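Local coordinates for protein PHB depolymerase (Penicillium funiculosum, PDB 2D81) that probably hydrolyses the polyester poly(3-hydroxybutyrate) as an alpha/beta-hydrolase-fold depolymerase, and here holds a trimer of (R)-3-hydroxybutyrate units in its pocket, at residues K92-T97 with G166-W171; F36-G41 with K170-S175; C50-Y55 with A271-G276; L18-Y23 with G283-V288. All blocks are in the same frame, centred on the assembly; numbering follows the deposited sequence.

Contact 1 (K92-T97 with G166-W171). With NAG (2-acetamido-2-deoxy-beta-D-glucopyranose), chain B.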
# COMPACT_ATOMS: atom_id res chain seq x y z
N LYS A 92 6.19 11.01 -6.98
CA LYS A 92 7.32 10.16 -6.65
C LYS A 92 6.81 8.73 -6.55
O LYS A 92 5.89 8.45 -5.78
CB LYS A 92 7.95 10.59 -5.33
CG LYS A 92 8.43 12.03 -5.30
CD LYS A 92 9.50 12.29 -6.35
CE LYS A 92 10.79 11.57 -6.02
NZ LYS A 92 11.43 12.15 -4.81
N ILE A 93 7.41 7.83 -7.32
CA ILE A 93 6.97 6.44 -7.34
C ILE A 93 8.13 5.52 -7.01
O ILE A 93 9.16 5.53 -7.67
CB ILE A 93 6.39 6.06 -8.72
CG1 ILE A 93 5.20 6.97 -9.05
CG2 ILE A 93 5.94 4.60 -8.72
CD1 ILE A 93 4.61 6.75 -10.42
N TYR A 94 7.94 4.73 -5.95
CA TYR A 94 8.94 3.77 -5.50
C TYR A 94 8.43 2.36 -5.77
O TYR A 94 7.28 2.04 -5.49
CB TYR A 94 9.18 3.94 -4.00
CG TYR A 94 10.05 2.85 -3.40
CD1 TYR A 94 11.44 2.95 -3.43
CD2 TYR A 94 9.48 1.72 -2.82
CE1 TYR A 94 12.24 1.94 -2.91
CE2 TYR A 94 10.27 0.70 -2.30
CZ TYR A 94 11.65 0.82 -2.35
OH TYR A 94 12.43 -0.19 -1.84
N MET A 95 9.30 1.52 -6.33
CA MET A 95 8.95 0.13 -6.62
C MET A 95 10.06 -0.81 -6.18
O MET A 95 11.24 -0.51 -6.35
CB MET A 95 8.68 -0.04 -8.12
CG MET A 95 7.40 0.62 -8.58
SD MET A 95 7.19 0.57 -10.37
CE MET A 95 8.14 2.02 -10.83
N TRP A 96 9.68 -1.95 -5.61
CA TRP A 96 10.64 -2.93 -5.10
C TRP A 96 10.21 -4.35 -5.42
O TRP A 96 9.03 -4.68 -5.37
CB TRP A 96 10.79 -2.79 -3.58
CG TRP A 96 11.72 -3.82 -2.98
CD1 TRP A 96 13.08 -3.72 -2.87
CD2 TRP A 96 11.36 -5.10 -2.44
NE1 TRP A 96 13.59 -4.87 -2.30
CE2 TRP A 96 12.56 -5.73 -2.03
CE3 TRP A 96 10.15 -5.78 -2.27
CZ2 TRP A 96 12.58 -7.00 -1.45
CZ3 TRP A 96 10.17 -7.06 -1.70
CH2 TRP A 96 11.38 -7.65 -1.30
N THR A 97 11.19 -5.18 -5.75
CA THR A 97 10.95 -6.61 -5.84
C THR A 97 12.16 -7.37 -5.33
O THR A 97 13.30 -6.89 -5.42
CB THR A 97 10.67 -7.04 -7.30
OG1 THR A 97 10.40 -8.44 -7.34
CG2 THR A 97 11.87 -6.73 -8.18
N GLY A 166 12.15 2.49 4.94
CA GLY A 166 12.94 3.70 4.85
C GLY A 166 13.21 4.13 3.42
O GLY A 166 13.14 5.31 3.09
N ALA A 167 13.52 3.16 2.56
CA ALA A 167 13.78 3.45 1.16
C ALA A 167 12.55 4.09 0.52
O ALA A 167 12.65 5.09 -0.18
CB ALA A 167 14.16 2.18 0.42
N ALA A 168 11.38 3.49 0.77
CA ALA A 168 10.14 4.00 0.19
C ALA A 168 9.82 5.41 0.69
O ALA A 168 9.49 6.29 -0.10
CB ALA A 168 8.99 3.05 0.52
N LEU A 169 9.89 5.61 2.00
CA LEU A 169 9.55 6.91 2.58
C LEU A 169 10.53 8.01 2.17
O LEU A 169 10.13 9.14 1.88
CB LEU A 169 9.47 6.82 4.10
CG LEU A 169 8.33 5.97 4.67
CD1 LEU A 169 8.44 5.91 6.18
CD2 LEU A 169 6.99 6.57 4.24
N LYS A 170 11.82 7.68 2.15
CA LYS A 170 12.81 8.64 1.70
C LYS A 170 12.65 8.96 0.22
O LYS A 170 12.85 10.10 -0.18
CB LYS A 170 14.23 8.12 1.98
CG LYS A 170 14.61 8.19 3.45
CD LYS A 170 16.07 7.83 3.69
CE LYS A 170 16.35 6.37 3.41
NZ LYS A 170 17.78 6.04 3.65
N TRP A 171 12.27 7.98 -0.59
CA TRP A 171 12.07 8.27 -2.00
C TRP A 171 10.86 9.18 -2.20
O TRP A 171 10.91 10.13 -2.97
CB TRP A 171 11.88 7.00 -2.83
CG TRP A 171 11.82 7.32 -4.28
CD1 TRP A 171 10.71 7.36 -5.08
CD2 TRP A 171 12.91 7.77 -5.09
NE1 TRP A 171 11.04 7.81 -6.34
CE2 TRP A 171 12.39 8.07 -6.37
CE3 TRP A 171 14.28 7.94 -4.86
CZ2 TRP A 171 13.19 8.53 -7.42
CZ3 TRP A 171 15.08 8.41 -5.90
CH2 TRP A 171 14.53 8.70 -7.16
C1 NAG B . 9.61 15.27 -9.10
C2 NAG B . 8.76 16.31 -9.85
C3 NAG B . 8.71 17.65 -9.09
C4 NAG B . 8.48 17.47 -7.58
C5 NAG B . 9.42 16.41 -7.02
C6 NAG B . 9.23 16.13 -5.55
C7 NAG B . 8.59 16.62 -12.24
C8 NAG B . 9.18 17.36 -13.43
N2 NAG B . 9.35 16.53 -11.15
O3 NAG B . 7.65 18.45 -9.61
O4 NAG B . 8.73 18.71 -6.92
O5 NAG B . 9.21 15.17 -7.73
O6 NAG B . 10.43 15.68 -4.95
O7 NAG B . 7.46 16.13 -12.33
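Y94 and A168 mark the closest backbone approach, where strand segment 92-97 and helix segment 166-171 run almost antiparallel, at 163°, with axes 8.2 Å apart. The small side chains of A167 and A168 are consistent with so close an approach. With CG anti to the backbone N (chi1 172°), Y94 has this atom set against A168 CA, and its ring presents one face to the helix: A168 CA stands over its centre in a CH-pi contact, 3.8 Å from the centroid, while A168 CB lies against CD2 at 3.6 Å. A167 C lies over the same face toward the rim, A167 CB meets CE1 at 3.9 Å, and the Y94 hydroxyl is hydrogen-bonded to Y162 OH.

One turn on, W171 receives K92. The lysine chain, bent at chi2, chi3 and chi4, crosses the indole at about a right angle, and its end makes two interactions. NZ donates to W171 O at 2.8 Å, nearly along the C=O axis, and also sits 4.5 Å from the centroid of the five-membered ring, 11° off the normal, as a cation-pi partner. A positive charge beside the last turn of a helix would probably be favourable electrostatically. K92 CD touches NAG O5 at 3.2 Å, placing the attached sugar next to the lysine stem, and the indole NE1 is satisfied by N124 O.

In the mixed sheet, strand 92-98 runs between strands 39-43 and 125-130. Helix 164-173 covers one of its faces; I93 and M95 turn the other way, toward helix 106-116, in the layered packing of an alpha/beta hydrolase.

Contact 2 (F36-G41 with K170-S175)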
# COMPACT_ATOMS: atom_id res chain seq x y z
N PHE A 36 -3.52 11.05 -3.08
CA PHE A 36 -2.16 10.63 -2.77
C PHE A 36 -1.18 11.42 -3.63
O PHE A 36 -0.56 10.89 -4.56
CB PHE A 36 -2.03 9.12 -2.98
CG PHE A 36 -2.99 8.33 -2.12
CD1 PHE A 36 -4.26 8.02 -2.59
CD2 PHE A 36 -2.65 8.00 -0.81
CE1 PHE A 36 -5.19 7.39 -1.76
CE2 PHE A 36 -3.58 7.38 0.03
CZ PHE A 36 -4.85 7.07 -0.45
N ASN A 37 -1.05 12.70 -3.31
CA ASN A 37 -0.46 13.67 -4.22
C ASN A 37 1.06 13.78 -4.17
O ASN A 37 1.66 14.41 -5.04
CB ASN A 37 -1.09 15.04 -4.00
CG ASN A 37 -1.39 15.32 -2.54
OD1 ASN A 37 -0.52 15.18 -1.69
ND2 ASN A 37 -2.63 15.71 -2.25
N VAL A 38 1.69 13.18 -3.17
CA VAL A 38 3.15 13.13 -3.15
C VAL A 38 3.63 11.96 -3.99
O VAL A 38 4.59 12.08 -4.76
CB VAL A 38 3.70 12.99 -1.71
CG1 VAL A 38 5.22 13.06 -1.74
CG2 VAL A 38 3.14 14.10 -0.83
N GLY A 39 2.97 10.82 -3.85
CA GLY A 39 3.34 9.65 -4.63
C GLY A 39 2.96 8.37 -3.92
O GLY A 39 2.18 8.39 -2.97
N PHE A 40 3.52 7.25 -4.37
CA PHE A 40 3.23 5.96 -3.75
C PHE A 40 4.35 4.95 -3.94
O PHE A 40 5.26 5.14 -4.76
CB PHE A 40 1.92 5.38 -4.29
CG PHE A 40 1.87 5.27 -5.79
CD1 PHE A 40 1.55 6.37 -6.58
CD2 PHE A 40 2.12 4.05 -6.42
CE1 PHE A 40 1.48 6.26 -7.97
CE2 PHE A 40 2.05 3.92 -7.80
CZ PHE A 40 1.73 5.03 -8.58
N GLY A 41 4.29 3.87 -3.17
CA GLY A 41 5.29 2.82 -3.24
C GLY A 41 4.65 1.45 -3.34
O GLY A 41 3.60 1.19 -2.75
N LYS A 170 11.82 7.68 2.15
CA LYS A 170 12.81 8.64 1.70
C LYS A 170 12.65 8.96 0.22
O LYS A 170 12.85 10.10 -0.18
CB LYS A 170 14.23 8.12 1.98
CG LYS A 170 14.61 8.19 3.45
CD LYS A 170 16.07 7.83 3.69
CE LYS A 170 16.35 6.37 3.41
NZ LYS A 170 17.78 6.04 3.65
N TRP A 171 12.27 7.98 -0.59
CA TRP A 171 12.07 8.27 -2.00
C TRP A 171 10.86 9.18 -2.20
O TRP A 171 10.91 10.13 -2.97
CB TRP A 171 11.88 7.00 -2.83
CG TRP A 171 11.82 7.32 -4.28
CD1 TRP A 171 10.71 7.36 -5.08
CD2 TRP A 171 12.91 7.77 -5.09
NE1 TRP A 171 11.04 7.81 -6.34
CE2 TRP A 171 12.39 8.07 -6.37
CE3 TRP A 171 14.28 7.94 -4.86
CZ2 TRP A 171 13.19 8.53 -7.42
CZ3 TRP A 171 15.08 8.41 -5.90
CH2 TRP A 171 14.53 8.70 -7.16
N ILE A 172 9.78 8.87 -1.50
CA ILE A 172 8.54 9.62 -1.66
C ILE A 172 8.66 11.04 -1.13
O ILE A 172 8.23 11.99 -1.78
CB ILE A 172 7.37 8.89 -0.96
CG1 ILE A 172 7.11 7.56 -1.66
CG2 ILE A 172 6.12 9.77 -0.98
CD1 ILE A 172 6.08 6.68 -0.98
N TYR A 173 9.27 11.20 0.05
CA TYR A 173 9.33 12.50 0.70
C TYR A 173 10.64 13.25 0.52
O TYR A 173 10.75 14.42 0.89
CB TYR A 173 9.02 12.36 2.19
CG TYR A 173 7.58 12.02 2.46
CD1 TYR A 173 7.16 10.70 2.56
CD2 TYR A 173 6.61 13.03 2.54
CE1 TYR A 173 5.81 10.38 2.74
CE2 TYR A 173 5.27 12.72 2.72
CZ TYR A 173 4.88 11.40 2.81
OH TYR A 173 3.55 11.10 2.96
N GLY A 174 11.63 12.58 -0.06
CA GLY A 174 12.94 13.20 -0.23
C GLY A 174 13.77 13.05 1.02
O GLY A 174 13.85 11.97 1.60
N SER A 175 14.40 14.14 1.45
CA SER A 175 15.16 14.11 2.69
C SER A 175 14.23 13.69 3.83
O SER A 175 13.05 14.04 3.84
CB SER A 175 15.76 15.49 2.98
OG SER A 175 14.76 16.50 2.94
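V38 and I172 meet methyl to methyl at the point where the chain enters strand 39-43 and helix 164-173 comes to its end. V38 CG1 is anti to the backbone N (chi1 -176°), a setting that carries this methyl to I172 CG2 at 3.5 Å, tighter than usual van der Waals contact. The same CG1 also lies 3.2 Å from I172 O. The isoleucine divides its work between two branches: CG2 faces the valine, whereas CG1, anti to the carbonyl carbon, leads with chi2 extended at 174° to CD1, which rests on the strand backbone 3.8 Å from F40 C and 4.0 Å from G41 N. G39 and G41 keep that strip of backbone bare. Y173 adds a loose touch, its CE2 lying 4.4 Å from V38 CG2, while its hydroxyl is held by S14 and S12. An alanine in place of I172 would probably open a gap over the F40-G41 peptide and deprive V38 CG1 of its methyl partner. Because the contact between helix end and sheet is carried mainly by methyl groups against each other and against backbone, including a carbonyl O, the fit probably depends on the shape and rotamers of V38 and I172.

Contact 3 (C50-Y55 with A271-G276)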
# COMPACT_ATOMS: atom_id res chain seq x y z
N CYS A 50 -4.49 -5.02 -13.48
CA CYS A 50 -3.88 -6.22 -14.06
C CYS A 50 -4.90 -7.34 -14.27
O CYS A 50 -4.91 -7.99 -15.31
CB CYS A 50 -2.74 -6.73 -13.16
SG CYS A 50 -1.66 -7.93 -14.02
N ALA A 51 -5.75 -7.56 -13.28
CA ALA A 51 -6.57 -8.76 -13.25
C ALA A 51 -7.97 -8.58 -13.83
O ALA A 51 -8.82 -9.46 -13.67
CB ALA A 51 -6.67 -9.29 -11.82
N ARG A 52 -8.22 -7.46 -14.49
CA ARG A 52 -9.57 -7.21 -15.00
C ARG A 52 -9.88 -8.04 -16.24
O ARG A 52 -10.99 -8.57 -16.37
CB ARG A 52 -9.79 -5.73 -15.30
CG ARG A 52 -11.23 -5.41 -15.71
CD ARG A 52 -11.43 -3.94 -16.04
NE ARG A 52 -11.44 -3.09 -14.85
CZ ARG A 52 -12.53 -2.78 -14.14
NH1 ARG A 52 -12.42 -2.00 -13.08
NH2 ARG A 52 -13.72 -3.24 -14.51
N ASN A 53 -8.91 -8.16 -17.14
CA ASN A 53 -9.16 -8.82 -18.42
C ASN A 53 -8.23 -9.99 -18.72
O ASN A 53 -8.21 -10.52 -19.83
CB ASN A 53 -9.09 -7.81 -19.57
CG ASN A 53 -10.16 -6.74 -19.46
OD1 ASN A 53 -9.89 -5.60 -19.06
ND2 ASN A 53 -11.39 -7.10 -19.80
N GLN A 54 -7.46 -10.40 -17.71
CA GLN A 54 -6.73 -11.66 -17.77
C GLN A 54 -6.78 -12.27 -16.37
O GLN A 54 -6.94 -11.55 -15.39
CB GLN A 54 -5.28 -11.41 -18.19
CG GLN A 54 -4.43 -10.68 -17.16
CD GLN A 54 -3.21 -10.01 -17.77
OE1 GLN A 54 -2.51 -10.60 -18.60
NE2 GLN A 54 -2.95 -8.77 -17.36
N TYR A 55 -6.68 -13.59 -16.29
CA TYR A 55 -6.90 -14.24 -15.00
C TYR A 55 -5.81 -13.81 -14.02
O TYR A 55 -4.67 -13.58 -14.40
CB TYR A 55 -6.89 -15.76 -15.17
CG TYR A 55 -7.54 -16.48 -14.01
CD1 TYR A 55 -8.89 -16.29 -13.72
CD2 TYR A 55 -6.81 -17.34 -13.19
CE1 TYR A 55 -9.50 -16.93 -12.64
CE2 TYR A 55 -7.40 -17.98 -12.10
CZ TYR A 55 -8.75 -17.77 -11.84
OH TYR A 55 -9.35 -18.40 -10.78
N ALA A 271 -18.15 -13.52 -7.29
CA ALA A 271 -17.82 -13.36 -8.70
C ALA A 271 -16.72 -12.31 -8.80
O ALA A 271 -16.80 -11.26 -8.16
CB ALA A 271 -19.04 -12.92 -9.48
N ILE A 272 -15.69 -12.59 -9.59
CA ILE A 272 -14.62 -11.62 -9.77
C ILE A 272 -14.58 -11.13 -11.21
O ILE A 272 -15.43 -11.52 -12.02
CB ILE A 272 -13.24 -12.20 -9.38
CG1 ILE A 272 -12.98 -13.52 -10.11
CG2 ILE A 272 -13.18 -12.42 -7.87
CD1 ILE A 272 -11.58 -14.08 -9.89
N TRP A 273 -13.62 -10.27 -11.54
CA TRP A 273 -13.60 -9.64 -12.86
C TRP A 273 -13.65 -10.64 -14.01
O TRP A 273 -14.40 -10.43 -14.97
CB TRP A 273 -12.36 -8.75 -13.02
CG TRP A 273 -12.51 -7.39 -12.43
CD1 TRP A 273 -13.63 -6.60 -12.43
CD2 TRP A 273 -11.48 -6.61 -11.80
NE1 TRP A 273 -13.36 -5.39 -11.85
CE2 TRP A 273 -12.05 -5.36 -11.46
CE3 TRP A 273 -10.13 -6.84 -11.51
CZ2 TRP A 273 -11.32 -4.35 -10.83
CZ3 TRP A 273 -9.40 -5.83 -10.88
CH2 TRP A 273 -10.00 -4.60 -10.55
N ASN A 274 -12.87 -11.70 -13.93
CA ASN A 274 -12.88 -12.72 -14.98
C ASN A 274 -12.41 -14.06 -14.45
O ASN A 274 -11.66 -14.13 -13.47
CB ASN A 274 -11.99 -12.28 -16.14
CG ASN A 274 -10.51 -12.49 -15.86
OD1 ASN A 274 -9.98 -13.58 -16.06
ND2 ASN A 274 -9.84 -11.44 -15.39
N GLY A 275 -12.87 -15.14 -15.08
CA GLY A 275 -12.46 -16.47 -14.67
C GLY A 275 -13.40 -17.11 -13.67
O GLY A 275 -13.11 -18.19 -13.15
N GLY A 276 -14.52 -16.45 -13.37
CA GLY A 276 -15.52 -17.05 -12.52
C GLY A 276 -15.61 -16.48 -11.11
O GLY A 276 -15.92 -15.30 -10.92
O HOH W 1 -13.47 -8.31 -17.31
O HOH W 2 -11.96 -17.93 -10.69
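N274 reaches across to the 50-55 loop with its amide, and ND2 does most of the polar work. It donates to Q54 O at 2.9 Å, a fairly straight bond (161°) that arrives from above the carbonyl plane, and more weakly to R52 O at 3.2 Å. R52 O has a second donor in water 1, 2.7 Å away, which also donates to W273 O in a longer bridge. At the far end of its ring, Y55 OH donates to water 2, which in turn donates to G275 O.

Segment 271-276 is the turn of a beta-hairpin joining strands 269-271 and 277-280, closed by I272 N donating to G276 O; it lies against a loop of the alpha/beta hydrolase fold that follows strand 39-43 and carries the C50-C59 disulfide. Y55 CE1 packs 3.6 Å from G275 CA, a position where any side chain would collide with the ring.

R52 lays its stem over the indole of W273, CG standing 4.1 Å from the centroid of the five-membered ring, 10° off its normal. The guanidinium plane is turned 39° from the indole. Salt bridges from NE to D49 and from NH1 to D296 hold the charged end, and S293 O accepts from both R52 NH1 and W273 NE1. Within the loop, Q54 NE2 donates to C50 O at 2.9 Å, with the acceptor lying in the amide plane, and also to S66 O.

Contact 4 (L18-Y23 with G283-V288). With RB3 ((1R)-3-{[(1R)-3-methoxy-1-methyl-3-oxopropyl]oxy}-1-methyl-3-oxopropyl (3R)-3-hydroxybutanoate), chain C.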
# COMPACT_ATOMS: atom_id res chain seq x y z
N LEU A 18 2.46 -4.08 0.47
CA LEU A 18 3.09 -5.31 0.02
C LEU A 18 2.10 -6.23 -0.69
O LEU A 18 1.01 -6.48 -0.18
CB LEU A 18 3.69 -6.06 1.21
CG LEU A 18 4.28 -7.45 0.91
CD1 LEU A 18 5.58 -7.31 0.12
CD2 LEU A 18 4.52 -8.18 2.21
N ALA A 19 2.49 -6.74 -1.85
CA ALA A 19 1.75 -7.78 -2.55
C ALA A 19 0.34 -7.32 -2.91
O ALA A 19 0.18 -6.39 -3.71
CB ALA A 19 1.70 -9.04 -1.69
N SER A 20 -0.69 -7.94 -2.34
CA SER A 20 -2.05 -7.47 -2.60
C SER A 20 -2.17 -6.03 -2.10
O SER A 20 -2.91 -5.23 -2.67
CB SER A 20 -3.10 -8.36 -1.91
OG SER A 20 -3.01 -8.32 -0.50
N GLY A 21 -1.42 -5.71 -1.05
CA GLY A 21 -1.36 -4.35 -0.56
C GLY A 21 -0.58 -3.43 -1.49
O GLY A 21 -0.83 -2.22 -1.54
N GLY A 22 0.36 -4.01 -2.23
CA GLY A 22 1.09 -3.26 -3.23
C GLY A 22 0.22 -2.99 -4.45
O GLY A 22 0.21 -1.88 -4.98
N TYR A 23 -0.51 -4.01 -4.88
CA TYR A 23 -1.50 -3.82 -5.94
C TYR A 23 -2.47 -2.70 -5.53
O TYR A 23 -2.71 -1.79 -6.31
CB TYR A 23 -2.27 -5.12 -6.18
CG TYR A 23 -1.67 -6.01 -7.25
CD1 TYR A 23 -1.78 -5.68 -8.60
CD2 TYR A 23 -0.98 -7.18 -6.92
CE1 TYR A 23 -1.23 -6.49 -9.59
CE2 TYR A 23 -0.43 -8.01 -7.91
CZ TYR A 23 -0.56 -7.65 -9.24
OH TYR A 23 -0.03 -8.45 -10.23
N GLY A 283 -7.53 -12.78 3.46
CA GLY A 283 -7.67 -11.41 3.90
C GLY A 283 -6.79 -10.47 3.10
O GLY A 283 -6.03 -9.67 3.66
N CYS A 284 -6.90 -10.58 1.78
CA CYS A 284 -6.15 -9.74 0.85
C CYS A 284 -6.93 -8.46 0.56
O CYS A 284 -8.15 -8.43 0.69
CB CYS A 284 -5.97 -10.44 -0.48
SG CYS A 284 -5.28 -12.13 -0.52
N TRP A 285 -6.23 -7.42 0.11
CA TRP A 285 -6.89 -6.25 -0.45
C TRP A 285 -7.40 -6.57 -1.85
O TRP A 285 -6.82 -7.41 -2.55
CB TRP A 285 -5.93 -5.06 -0.50
CG TRP A 285 -5.50 -4.63 0.85
CD1 TRP A 285 -4.32 -4.90 1.47
CD2 TRP A 285 -6.29 -3.90 1.80
NE1 TRP A 285 -4.32 -4.40 2.75
CE2 TRP A 285 -5.52 -3.78 2.98
CE3 TRP A 285 -7.58 -3.35 1.77
CZ2 TRP A 285 -6.00 -3.13 4.12
CZ3 TRP A 285 -8.05 -2.70 2.91
CH2 TRP A 285 -7.26 -2.59 4.06
N ASP A 286 -8.47 -5.91 -2.25
CA ASP A 286 -9.19 -6.29 -3.47
C ASP A 286 -8.55 -5.73 -4.74
O ASP A 286 -8.75 -4.56 -5.08
CB ASP A 286 -10.64 -5.83 -3.37
CG ASP A 286 -11.50 -6.37 -4.50
OD1 ASP A 286 -10.99 -7.18 -5.30
OD2 ASP A 286 -12.68 -5.98 -4.57
N TRP A 287 -7.79 -6.57 -5.43
CA TRP A 287 -7.25 -6.22 -6.75
C TRP A 287 -7.78 -7.15 -7.84
O TRP A 287 -7.24 -7.19 -8.95
CB TRP A 287 -5.72 -6.25 -6.73
CG TRP A 287 -5.12 -7.60 -6.43
CD1 TRP A 287 -5.07 -8.22 -5.21
CD2 TRP A 287 -4.51 -8.50 -7.36
NE1 TRP A 287 -4.45 -9.44 -5.33
CE2 TRP A 287 -4.10 -9.64 -6.64
CE3 TRP A 287 -4.26 -8.44 -8.74
CZ2 TRP A 287 -3.47 -10.73 -7.25
CZ3 TRP A 287 -3.63 -9.52 -9.35
CH2 TRP A 287 -3.24 -10.65 -8.60
N VAL A 288 -8.84 -7.89 -7.54
CA VAL A 288 -9.37 -8.87 -8.50
C VAL A 288 -10.87 -8.73 -8.73
O VAL A 288 -11.42 -9.35 -9.65
CB VAL A 288 -9.08 -10.31 -8.04
CG1 VAL A 288 -7.58 -10.52 -7.94
CG2 VAL A 288 -9.76 -10.59 -6.70
O1M RB3 C . 0.52 -14.86 -2.52
C1A RB3 C . 0.04 -13.75 -2.20
O1A RB3 C . -0.62 -13.51 -1.17
C2A RB3 C . 0.30 -12.59 -3.16
C3A RB3 C . -1.02 -11.95 -3.63
C4A RB3 C . -0.69 -10.82 -4.60
O3A RB3 C . -1.80 -12.95 -4.30
C1B RB3 C . -3.14 -12.82 -4.05
O1B RB3 C . -3.61 -11.74 -3.69
C2B RB3 C . -4.03 -14.05 -4.21
C3B RB3 C . -5.52 -13.72 -4.27
C4B RB3 C . -5.85 -12.87 -5.50
O3B RB3 C . -6.27 -14.94 -4.35
C1C RB3 C . -6.51 -15.48 -3.13
O1C RB3 C . -5.68 -15.38 -2.23
C2C RB3 C . -7.83 -16.23 -2.90
C3C RB3 C . -7.57 -17.69 -2.51
C4C RB3 C . -8.89 -18.43 -2.31
O3C RB3 C . -6.79 -18.32 -3.52
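The indole NE1 of W287, whose ring lies against Y23, donates to the ester carbonyl O1B of the bound trimer at 2.9 Å, with the ligand oxygen at the ring edge and an N-H...O angle of 157°. CG of W287, in the crowded position between backbone N and carbonyl carbon (chi1 62°), is set against Y23 CB at 3.8 Å. Its six-membered ring and the Y23 ring form a face-to-face stack, centroids 3.9 Å apart and planes at 9°. V288 CG1 lies over the opposite face, clamping the indole, and Y23 OH is tied to C59 O. An alanine in place of W287 would probably leave O1B without this donor and the Y23 face without its stack.

S20 touches both tryptophans and C284: its CB lies 3.8 Å from W287 NE1, and its OG accepts a weak, 3.4 Å bond from W285 N. W285 CD1 packs on G21 CA at 3.6 Å. C284, in disulfide with C230, brings SG to 3.6 Å from O1B. Within the same loop, D286 OD1 accepts from V288 N in an Asx turn, and further from G289 N and W290 N.

A19, with positive phi between strand 13-18 and helix 20-31, is probably the engineered alanine replacing the nucleophilic serine. The sharp strand-turn-helix here is the nucleophile elbow of the alpha/beta hydrolases, walled by a substrate-binding loop.

Overall arrangement
From the N terminus, the chain first passes 18-23, which waits for 283-288 near the far end: contact 4 closes the longest loop, and the other three lie within its span. Segment 36-41 opens contact 2 and 50-55 opens contact 3. The two cross, since 170-175 comes back before 271-276. Contact 1 falls wholly within the span of contact 3 and ends on the same helix, 164-173, as contact 2; together they bind that helix to neighbouring strands 92-98 and 39-43. Contacts 3 and 4 touch through W273 and V288, joining the hairpin and outer loop to the pocket, while contact 2 lies across the chain's centre from contact 3.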